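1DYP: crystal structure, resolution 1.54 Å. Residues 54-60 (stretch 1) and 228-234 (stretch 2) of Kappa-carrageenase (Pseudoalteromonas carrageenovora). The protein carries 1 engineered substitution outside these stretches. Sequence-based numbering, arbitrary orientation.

Stretch 1, residues 54-60: KLKLTTK
Stretch 2 (228-234) TLSQGLR

Residues 54-60 form a strand that continues later in the chain. Residues 228-233 form a strand that begins earlier, and Arg234 follows in loop or turn. Phi and psi are extended throughout: phi runs from -91° at Leu55 to -160° at Ser230, psi from 114° at Leu57 to 179° at Arg234. The strands run in nearly the same direction, 20° apart (signed crossing angle -20°). Their axes approach to 6.9 Å. The register is set by Leu57 and Gln231, whose CA atoms lie 6.6 Å apart. No backbone hydrogen bond links the stretches; side chains make the contact, which buries 310 Å² in total.

Alternation sorts the residues. Leu55, Leu57 and Thr59 point toward stretch 2, and Leu229 and Gln231 point toward stretch 1. Thr58 and Ser230 point away. Lys54, Lys56 and Lys60 are out of reach.

The apolar contacts centre on Leu229 (chi1 m, chi2 t). Its CD1 lies 4.1 Å from Leu55 CD2, with Leu55 in chi1 t, chi2 p. Its CB lies 3.9 Å from Leu57 CD1, with Leu57 in chi1 m, chi2 t. Leu57 CD1 also packs on backbone, 3.3 Å from Leu229 O and 3.7 Å from Ser230 N. Further along, Leu233 (chi1 t, chi2 p) starts sideways, but its end comes nearer: CD1 is 4.2 Å from Thr59 CG2.

One hydrogen bond crosses the contact. Gln231 NE2 donates to Thr59 OG1 at 2.9 Å, and the angle of 169° is nearly linear. Gln231 reaches it with chi1 and chi2 t and chi3 -81°; Thr59 is chi1 m. Both atoms also form hydrogen bonds elsewhere in the structure. Gln231 NE2 stays 3.9 Å from Leu57 O.

Within stretch 2, Arg234 NH1 donates to Leu233 O at 2.9 Å (165°). The side chain folds back with chi1 and chi2 m, chi3 t and chi4 -88°. An ideal CB on Gly232 would clash with Arg234 NH1, at 2.9 Å.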

# COMPACT_ATOMS: atom_id res chain seq x y z
N LYS A 54 5.82 -18.05 -0.91
CA LYS A 54 5.74 -16.60 -1.11
C LYS A 54 4.67 -16.17 -2.08
O LYS A 54 4.36 -16.87 -3.05
CB LYS A 54 7.08 -16.03 -1.61
CG LYS A 54 8.18 -15.96 -0.56
CD LYS A 54 9.04 -17.20 -0.55
CE LYS A 54 10.17 -17.04 0.45
N LEU A 55 4.09 -15.01 -1.80
CA LEU A 55 3.08 -14.42 -2.66
C LEU A 55 3.89 -13.54 -3.61
O LEU A 55 4.74 -12.77 -3.17
CB LEU A 55 2.12 -13.54 -1.87
CG LEU A 55 1.24 -12.61 -2.71
CD1 LEU A 55 0.21 -13.43 -3.47
CD2 LEU A 55 0.57 -11.58 -1.82
N LYS A 56 3.63 -13.68 -4.90
CA LYS A 56 4.33 -12.88 -5.90
C LYS A 56 3.30 -12.00 -6.59
O LYS A 56 2.31 -12.51 -7.12
CB LYS A 56 5.01 -13.79 -6.93
CG LYS A 56 5.69 -13.03 -8.07
CD LYS A 56 6.37 -13.96 -9.07
CE LYS A 56 7.65 -14.55 -8.52
NZ LYS A 56 8.38 -15.35 -9.56
N LEU A 57 3.51 -10.69 -6.55
CA LEU A 57 2.61 -9.75 -7.20
C LEU A 57 3.42 -9.19 -8.36
O LEU A 57 4.43 -8.51 -8.18
CB LEU A 57 2.19 -8.65 -6.22
CG LEU A 57 1.43 -9.20 -5.01
CD1 LEU A 57 1.04 -8.07 -4.07
CD2 LEU A 57 0.19 -9.95 -5.48
N THR A 58 2.96 -9.50 -9.57
CA THR A 58 3.66 -9.13 -10.78
C THR A 58 3.06 -8.00 -11.60
O THR A 58 1.85 -7.93 -11.78
CB THR A 58 3.77 -10.37 -11.70
OG1 THR A 58 4.41 -11.44 -10.99
CG2 THR A 58 4.56 -10.04 -12.96
N THR A 59 3.93 -7.12 -12.09
CA THR A 59 3.51 -6.04 -12.96
C THR A 59 4.00 -6.48 -14.34
O THR A 59 5.17 -6.81 -14.52
CB THR A 59 4.17 -4.70 -12.61
OG1 THR A 59 3.77 -4.30 -11.30
CG2 THR A 59 3.74 -3.62 -13.60
N LYS A 60 3.09 -6.50 -15.30
CA LYS A 60 3.43 -6.92 -16.65
C LYS A 60 3.12 -5.83 -17.66
O LYS A 60 2.22 -5.01 -17.45
CB LYS A 60 2.60 -8.14 -17.06
CG LYS A 60 2.66 -9.34 -16.13
CD LYS A 60 1.72 -10.43 -16.67
CE LYS A 60 1.72 -11.67 -15.79
NZ LYS A 60 0.75 -12.69 -16.31
N THR A 228 -3.59 -4.36 2.64
CA THR A 228 -3.26 -4.61 1.25
C THR A 228 -1.79 -4.72 0.88
O THR A 228 -0.93 -4.02 1.43
CB THR A 228 -3.89 -3.49 0.38
OG1 THR A 228 -5.25 -3.30 0.79
CG2 THR A 228 -3.86 -3.85 -1.09
N LEU A 229 -1.51 -5.62 -0.05
CA LEU A 229 -0.17 -5.82 -0.60
C LEU A 229 -0.40 -5.62 -2.09
O LEU A 229 -1.28 -6.25 -2.68
CB LEU A 229 0.32 -7.24 -0.32
CG LEU A 229 0.67 -7.53 1.14
CD1 LEU A 229 0.64 -9.03 1.41
CD2 LEU A 229 2.04 -6.95 1.46
N SER A 230 0.35 -4.72 -2.71
CA SER A 230 0.16 -4.46 -4.13
C SER A 230 1.37 -3.80 -4.73
O SER A 230 2.21 -3.26 -4.01
CB SER A 230 -1.06 -3.56 -4.33
OG SER A 230 -0.86 -2.29 -3.72
N GLN A 231 1.47 -3.85 -6.05
CA GLN A 231 2.58 -3.21 -6.73
C GLN A 231 2.02 -2.23 -7.74
O GLN A 231 1.27 -2.60 -8.64
CB GLN A 231 3.46 -4.25 -7.41
CG GLN A 231 4.69 -3.66 -8.07
CD GLN A 231 5.77 -4.68 -8.30
OE1 GLN A 231 6.53 -5.01 -7.39
NE2 GLN A 231 5.85 -5.19 -9.52
N GLY A 232 2.38 -0.96 -7.58
CA GLY A 232 1.89 0.06 -8.49
C GLY A 232 2.91 0.49 -9.51
O GLY A 232 4.10 0.17 -9.40
N LEU A 233 2.45 1.22 -10.52
CA LEU A 233 3.31 1.71 -11.59
C LEU A 233 3.80 3.11 -11.21
O LEU A 233 3.09 3.87 -10.54
CB LEU A 233 2.52 1.76 -12.90
CG LEU A 233 3.30 1.81 -14.21
CD1 LEU A 233 4.07 0.50 -14.42
CD2 LEU A 233 2.32 2.04 -15.36
N ARG A 234 5.01 3.45 -11.66
CA ARG A 234 5.60 4.75 -11.36
C ARG A 234 6.42 5.27 -12.54
O ARG A 234 6.52 4.60 -13.57
CB ARG A 234 6.52 4.65 -10.13
CG ARG A 234 5.81 4.25 -8.84
CD ARG A 234 4.88 5.36 -8.36
NE ARG A 234 4.35 5.11 -7.01
CZ ARG A 234 3.25 4.42 -6.75
NH1 ARG A 234 2.53 3.90 -7.74
NH2 ARG A 234 2.85 4.26 -5.49